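Local coordinates for protein Sf11-rnase (Nicotiana alata, PDB 1IOO) that cleaves RNA as a secreted T2-family ribonuclease of the style and takes part in gametophytic self-incompatibility, the rejection of self pollen, at residues A[126-137]-A[186-196]. Sequence-based numbering, arbitrary orientation.
Sequences IIPGSSYTFQDI and CDKTAKVLFRR
Phe-194 lies alongside Pro-128. Pro-128 CG sits over one face of the Phe-194 ring, 3.8 Å from its centroid, in a CH-pi contact. CG of Phe-194 is anti to the backbone N (chi1 -166°), which lays the ring against the Ile-127 carbonyl carbon, in the type II turn 127-130. The Tyr-132 ring edge, at CE1, meets Phe-194 CB at 4.0 Å. Tyr-132 OH donates to Ile-127 O in the carbonyl plane, on a lone pair, which ties the ring to that turn. In the antiparallel ladder, Tyr-132 and Val-192 exchange two backbone bonds, and Gly-129 N donates to Phe-194 O at 2.7 Å. Lys-188 runs its extended chain across one face of Phe-134, with CE 3.6 Å from the centroid in a CH-pi contact and NZ in an off-centre cation-pi contact. Cys-186 SG stands at the ring edge, 5.0 Å from the centroid. A serine in place of Phe-134 would probably leave a gap beside Cys-186 and deprive the Lys-188 ammonium of its aromatic partner. Strand 192-194 pairs with strand 130-132, which leads into helix 134-145. Phe-194 packs on helix 117-123 and strand 162-170; Phe-134 and Ile-137 rest on strand 150-154, whose Cys-153 is disulfide-bonded to Cys-186.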
ATOM      1  N   ILE A 126      18.556  -2.470   7.209  1.00 11.87           N
ATOM      2  CA  ILE A 126      17.300  -3.088   7.628  1.00 10.95           C
ATOM      3  C   ILE A 126      16.860  -4.090   6.571  1.00 10.97           C
ATOM      4  O   ILE A 126      16.451  -3.706   5.476  1.00 11.19           O
ATOM      5  CB  ILE A 126      16.194  -2.017   7.836  1.00  9.28           C
ATOM      6  CG1 ILE A 126      16.582  -1.087   8.993  1.00 11.42           C
ATOM      7  CG2 ILE A 126      14.855  -2.684   8.145  1.00  8.71           C
ATOM      8  CD1 ILE A 126      15.665   0.122   9.143  1.00  9.47           C
ATOM      9  N   ILE A 127      16.977  -5.377   6.884  1.00 10.40           N
ATOM     10  CA  ILE A 127      16.640  -6.419   5.923  1.00 12.52           C
ATOM     11  C   ILE A 127      15.716  -7.473   6.526  1.00 11.95           C
ATOM     12  O   ILE A 127      15.641  -7.627   7.743  1.00 10.79           O
ATOM     13  CB  ILE A 127      17.918  -7.107   5.391  1.00 14.11           C
ATOM     14  CG1 ILE A 127      18.734  -7.672   6.555  1.00 14.68           C
ATOM     15  CG2 ILE A 127      18.744  -6.107   4.588  1.00 15.04           C
ATOM     16  CD1 ILE A 127      19.972  -8.456   6.120  1.00 17.68           C
ATOM     17  N   PRO A 128      14.994  -8.211   5.669  1.00 11.98           N
ATOM     18  CA  PRO A 128      14.078  -9.248   6.156  1.00 12.72           C
ATOM     19  C   PRO A 128      14.816 -10.317   6.944  1.00 13.40           C
ATOM     20  O   PRO A 128      15.979 -10.612   6.665  1.00 14.85           O
ATOM     21  CB  PRO A 128      13.466  -9.793   4.870  1.00 12.76           C
ATOM     22  CG  PRO A 128      13.484  -8.597   3.955  1.00 12.70           C
ATOM     23  CD  PRO A 128      14.855  -8.029   4.212  1.00 12.42           C
ATOM     24  N   GLY A 129      14.141 -10.885   7.937  1.00 14.34           N
ATOM     25  CA  GLY A 129      14.757 -11.929   8.737  1.00 14.99           C
ATOM     26  C   GLY A 129      15.176 -11.488  10.126  1.00 16.36           C
ATOM     27  O   GLY A 129      15.618 -12.312  10.927  1.00 17.48           O
ATOM     28  N   SER A 130      15.052 -10.197  10.415  1.00 15.39           N
ATOM     29  CA  SER A 130      15.418  -9.672  11.726  1.00 15.91           C
ATOM     30  C   SER A 130      14.426  -8.616  12.189  1.00 15.74           C
ATOM     31  O   SER A 130      13.495  -8.266  11.465  1.00 15.20           O
ATOM     32  CB  SER A 130      16.823  -9.069  11.693  1.00 18.33           C
ATOM     33  OG  SER A 130      17.777 -10.038  11.299  1.00 22.21           O
ATOM     34  N   SER A 131      14.633  -8.112  13.401  1.00 14.77           N
ATOM     35  CA  SER A 131      13.749  -7.105  13.963  1.00 14.01           C
ATOM     36  C   SER A 131      14.480  -5.789  14.175  1.00 14.50           C
ATOM     37  O   SER A 131      15.679  -5.766  14.459  1.00 14.42           O
ATOM     38  CB  SER A 131      13.160  -7.602  15.279  1.00 15.74           C
ATOM     39  OG  SER A 131      12.417  -8.789  15.063  1.00 16.03           O
ATOM     40  N   TYR A 132      13.744  -4.692  14.041  1.00 12.30           N
ATOM     41  CA  TYR A 132      14.316  -3.366  14.176  1.00 13.07           C
ATOM     42  C   TYR A 132      13.373  -2.445  14.912  1.00 13.35           C
ATOM     43  O   TYR A 132      12.172  -2.708  14.987  1.00 15.20           O
ATOM     44  CB  TYR A 132      14.586  -2.803  12.783  1.00 10.61           C
ATOM     45  CG  TYR A 132      15.326  -3.778  11.903  1.00 11.67           C
ATOM     46  CD1 TYR A 132      14.647  -4.786  11.215  1.00 10.53           C
ATOM     47  CD2 TYR A 132      16.712  -3.718  11.787  1.00 10.98           C
ATOM     48  CE1 TYR A 132      15.333  -5.712  10.436  1.00 12.41           C
ATOM     49  CE2 TYR A 132      17.409  -4.636  11.008  1.00 12.52           C
ATOM     50  CZ  TYR A 132      16.714  -5.631  10.337  1.00 12.93           C
ATOM     51  OH  TYR A 132      17.398  -6.545   9.570  1.00 14.37           O
ATOM     52  N   THR A 133      13.908  -1.355  15.449  1.00 14.47           N
ATOM     53  CA  THR A 133      13.072  -0.400  16.149  1.00 15.04           C
ATOM     54  C   THR A 133      12.176   0.335  15.173  1.00 14.46           C
ATOM     55  O   THR A 133      12.516   0.500  13.999  1.00 13.86           O
ATOM     56  CB  THR A 133      13.896   0.656  16.928  1.00 16.97           C
ATOM     57  OG1 THR A 133      14.660   1.456  16.016  1.00 16.86           O
ATOM     58  CG2 THR A 133      14.827  -0.022  17.919  1.00 17.20           C
ATOM     59  N   PHE A 134      11.017   0.759  15.653  1.00 13.93           N
ATOM     60  CA  PHE A 134      10.092   1.503  14.824  1.00 14.04           C
ATOM     61  C   PHE A 134      10.765   2.743  14.248  1.00 13.56           C
ATOM     62  O   PHE A 134      10.626   3.040  13.060  1.00 12.67           O
ATOM     63  CB  PHE A 134       8.877   1.929  15.650  1.00 14.20           C
ATOM     64  CG  PHE A 134       7.961   2.871  14.930  1.00 14.67           C
ATOM     65  CD1 PHE A 134       6.925   2.390  14.138  1.00 15.05           C
ATOM     66  CD2 PHE A 134       8.156   4.245  15.024  1.00 15.06           C
ATOM     67  CE1 PHE A 134       6.097   3.266  13.451  1.00 15.25           C
ATOM     68  CE2 PHE A 134       7.332   5.129  14.339  1.00 16.65           C
ATOM     69  CZ  PHE A 134       6.302   4.637  13.551  1.00 15.68           C
ATOM     70  N   GLN A 135      11.511   3.451  15.093  1.00 11.49           N
ATOM     71  CA  GLN A 135      12.168   4.687  14.690  1.00 13.16           C
ATOM     72  C   GLN A 135      13.157   4.465  13.555  1.00 12.71           C
ATOM     73  O   GLN A 135      13.250   5.285  12.641  1.00 12.26           O
ATOM     74  CB  GLN A 135      12.887   5.327  15.880  1.00 15.28           C
ATOM     75  CG  GLN A 135      13.265   6.780  15.643  1.00 18.80           C
ATOM     76  CD  GLN A 135      12.050   7.659  15.413  1.00 21.37           C
ATOM     77  OE1 GLN A 135      11.102   7.641  16.200  1.00 23.07           O
ATOM     78  NE2 GLN A 135      12.072   8.438  14.336  1.00 22.50           N
ATOM     79  N   ASP A 136      13.912   3.371  13.616  1.00 11.99           N
ATOM     80  CA  ASP A 136      14.879   3.079  12.559  1.00 12.32           C
ATOM     81  C   ASP A 136      14.175   2.838  11.226  1.00 11.30           C
ATOM     82  O   ASP A 136      14.618   3.317  10.184  1.00 11.50           O
ATOM     83  CB  ASP A 136      15.745   1.873  12.931  1.00 13.46           C
ATOM     84  CG  ASP A 136      16.832   2.224  13.937  1.00 16.01           C
ATOM     85  OD1 ASP A 136      16.998   3.424  14.241  1.00 18.85           O
ATOM     86  OD2 ASP A 136      17.526   1.304  14.415  1.00 18.44           O
ATOM     87  N   ILE A 137      13.075   2.091  11.264  1.00 11.59           N
ATOM     88  CA  ILE A 137      12.300   1.841  10.058  1.00  9.00           C
ATOM     89  C   ILE A 137      11.706   3.149   9.533  1.00  8.76           C
ATOM     90  O   ILE A 137      11.830   3.474   8.352  1.00  8.50           O
ATOM     91  CB  ILE A 137      11.159   0.830  10.335  1.00  8.23           C
ATOM     92  CG1 ILE A 137      11.757  -0.532  10.684  1.00 10.56           C
ATOM     93  CG2 ILE A 137      10.251   0.703   9.108  1.00  9.37           C
ATOM     94  CD1 ILE A 137      10.746  -1.523  11.232  1.00 10.49           C
ATOM     95  N   CYS A 186       2.070   0.162  15.792  1.00 22.58           N
ATOM     96  CA  CYS A 186       3.263  -0.583  16.168  1.00 22.28           C
ATOM     97  C   CYS A 186       3.616  -0.379  17.627  1.00 22.88           C
ATOM     98  O   CYS A 186       3.726   0.754  18.098  1.00 23.09           O
ATOM     99  CB  CYS A 186       4.473  -0.142  15.341  1.00 21.02           C
ATOM    100  SG  CYS A 186       4.338  -0.364  13.542  1.00 20.48           S
ATOM    101  N   ASP A 187       3.795  -1.485  18.342  1.00 23.86           N
ATOM    102  CA  ASP A 187       4.216  -1.428  19.730  1.00 24.96           C
ATOM    103  C   ASP A 187       5.681  -1.014  19.788  1.00 25.44           C
ATOM    104  O   ASP A 187       6.574  -1.832  19.554  1.00 26.44           O
ATOM    105  CB  ASP A 187       4.046  -2.802  20.380  1.00 24.42           C
ATOM    106  CG  ASP A 187       4.192  -2.757  21.886  1.00 24.79           C
ATOM    107  OD1 ASP A 187       4.916  -1.870  22.387  1.00 24.58           O
ATOM    108  OD2 ASP A 187       3.590  -3.616  22.565  1.00 25.68           O
ATOM    109  N   LYS A 188       5.925   0.258  20.082  1.00 25.02           N
ATOM    110  CA  LYS A 188       7.283   0.795  20.088  1.00 25.23           C
ATOM    111  C   LYS A 188       8.083   0.390  21.324  1.00 25.83           C
ATOM    112  O   LYS A 188       9.251   0.760  21.452  1.00 24.95           O
ATOM    113  CB  LYS A 188       7.237   2.315  19.949  1.00 24.93           C
ATOM    114  CG  LYS A 188       6.512   2.750  18.682  1.00 26.31           C
ATOM    115  CD  LYS A 188       6.492   4.253  18.517  1.00 26.90           C
ATOM    116  CE  LYS A 188       5.619   4.649  17.340  1.00 27.82           C
ATOM    117  NZ  LYS A 188       5.496   6.126  17.234  1.00 29.15           N
ATOM    118  N   THR A 189       7.466  -0.362  22.230  1.00 26.33           N
ATOM    119  CA  THR A 189       8.174  -0.825  23.423  1.00 27.69           C
ATOM    120  C   THR A 189       9.007  -2.054  23.094  1.00 28.44           C
ATOM    121  O   THR A 189       9.707  -2.599  23.949  1.00 30.17           O
ATOM    122  CB  THR A 189       7.203  -1.188  24.576  1.00 27.36           C
ATOM    123  OG1 THR A 189       6.482  -2.382  24.244  1.00 28.36           O
ATOM    124  CG2 THR A 189       6.222  -0.053  24.822  1.00 28.32           C
ATOM    125  N   ALA A 190       8.922  -2.482  21.840  1.00 27.74           N
ATOM    126  CA  ALA A 190       9.655  -3.643  21.365  1.00 26.80           C
ATOM    127  C   ALA A 190      10.024  -3.481  19.902  1.00 25.05           C
ATOM    128  O   ALA A 190       9.434  -2.666  19.193  1.00 26.46           O
ATOM    129  CB  ALA A 190       8.814  -4.898  21.551  1.00 27.68           C
ATOM    130  N   LYS A 191      11.002  -4.253  19.449  1.00 21.82           N
ATOM    131  CA  LYS A 191      11.423  -4.180  18.063  1.00 19.55           C
ATOM    132  C   LYS A 191      10.338  -4.709  17.130  1.00 18.26           C
ATOM    133  O   LYS A 191       9.417  -5.410  17.556  1.00 19.11           O
ATOM    134  CB  LYS A 191      12.731  -4.950  17.857  1.00 20.51           C
ATOM    135  CG  LYS A 191      13.929  -4.302  18.552  1.00 20.95           C
ATOM    136  CD  LYS A 191      15.243  -4.871  18.047  1.00 24.12           C
ATOM    137  CE  LYS A 191      16.434  -4.140  18.652  1.00 26.90           C
ATOM    138  NZ  LYS A 191      17.718  -4.576  18.026  1.00 28.21           N
ATOM    139  N   VAL A 192      10.453  -4.354  15.856  1.00 14.28           N
ATOM    140  CA  VAL A 192       9.496  -4.764  14.842  1.00 13.13           C
ATOM    141  C   VAL A 192      10.119  -5.772  13.883  1.00 11.51           C
ATOM    142  O   VAL A 192      11.189  -5.536  13.322  1.00 11.07           O
ATOM    143  CB  VAL A 192       9.015  -3.537  14.031  1.00 12.38           C
ATOM    144  CG1 VAL A 192       8.022  -3.962  12.961  1.00 12.52           C
ATOM    145  CG2 VAL A 192       8.387  -2.523  14.967  1.00 12.86           C
ATOM    146  N   LEU A 193       9.437  -6.895  13.689  1.00 11.73           N
ATOM    147  CA  LEU A 193       9.926  -7.934  12.805  1.00 11.11           C
ATOM    148  C   LEU A 193       9.724  -7.578  11.330  1.00 11.97           C
ATOM    149  O   LEU A 193       8.669  -7.091  10.936  1.00 12.28           O
ATOM    150  CB  LEU A 193       9.191  -9.252  13.093  1.00 14.50           C
ATOM    151  CG  LEU A 193       9.474 -10.423  12.150  1.00 13.99           C
ATOM    152  CD1 LEU A 193      10.935 -10.836  12.270  1.00 16.40           C
ATOM    153  CD2 LEU A 193       8.552 -11.592  12.488  1.00 16.38           C
ATOM    154  N   PHE A 194      10.775  -7.776  10.541  1.00 12.00           N
ATOM    155  CA  PHE A 194      10.706  -7.634   9.091  1.00  9.94           C
ATOM    156  C   PHE A 194      10.749  -9.041   8.508  1.00 11.33           C
ATOM    157  O   PHE A 194      11.818  -9.601   8.283  1.00 12.25           O
ATOM    158  CB  PHE A 194      11.896  -6.783   8.596  1.00 10.50           C
ATOM    159  CG  PHE A 194      11.772  -6.279   7.172  1.00 10.19           C
ATOM    160  CD1 PHE A 194      10.605  -6.450   6.429  1.00 10.41           C
ATOM    161  CD2 PHE A 194      12.847  -5.618   6.575  1.00 10.86           C
ATOM    162  CE1 PHE A 194      10.509  -5.974   5.116  1.00 10.51           C
ATOM    163  CE2 PHE A 194      12.762  -5.139   5.263  1.00 10.15           C
ATOM    164  CZ  PHE A 194      11.593  -5.316   4.532  1.00 10.39           C
ATOM    165  N   ARG A 195       9.572  -9.631   8.332  1.00  9.30           N
ATOM    166  CA  ARG A 195       9.469 -11.035   7.936  1.00 11.15           C
ATOM    167  C   ARG A 195      10.149 -11.361   6.619  1.00 12.68           C
ATOM    168  O   ARG A 195       9.980 -10.672   5.615  1.00 12.63           O
ATOM    169  CB  ARG A 195       8.009 -11.473   7.903  1.00 10.77           C
ATOM    170  CG  ARG A 195       7.840 -12.983   7.773  1.00 11.80           C
ATOM    171  CD  ARG A 195       6.380 -13.375   7.950  1.00 11.86           C
ATOM    172  NE  ARG A 195       5.895 -13.105   9.302  1.00 10.76           N
ATOM    173  CZ  ARG A 195       6.175 -13.856  10.363  1.00 11.14           C
ATOM    174  NH1 ARG A 195       6.937 -14.936  10.235  1.00 13.38           N
ATOM    175  NH2 ARG A 195       5.705 -13.523  11.556  1.00 13.32           N
ATOM    176  N   ARG A 196      10.910 -12.449   6.637  1.00 14.49           N
ATOM    177  CA  ARG A 196      11.598 -12.943   5.456  1.00 19.75           C
ATOM    178  C   ARG A 196      10.609 -13.623   4.511  1.00 21.14           C
ATOM    179  O   ARG A 196      10.674 -13.390   3.286  1.00 23.27           O
ATOM    180  CB  ARG A 196      12.678 -13.941   5.881  1.00 22.68           C
ATOM    181  CG  ARG A 196      13.439 -14.591   4.739  1.00 26.70           C
ATOM    182  CD  ARG A 196      14.471 -13.648   4.156  1.00 29.69           C
ATOM    183  NE  ARG A 196      13.860 -12.487   3.519  1.00 32.98           N
ATOM    184  CZ  ARG A 196      13.126 -12.540   2.413  1.00 33.03           C
ATOM    185  NH1 ARG A 196      12.907 -13.704   1.813  1.00 34.46           N
ATOM    186  NH2 ARG A 196      12.615 -11.429   1.904  1.00 33.34           N
ATOM    187  OXT ARG A 196       9.774 -14.394   5.024  1.00 23.13           O
TER
HETATM  188  O   HOH W   1      17.853  -4.350  15.127  1.00 26.97           O
HETATM  189  O   HOH W   2      10.071  -0.233  18.201  1.00 24.78           O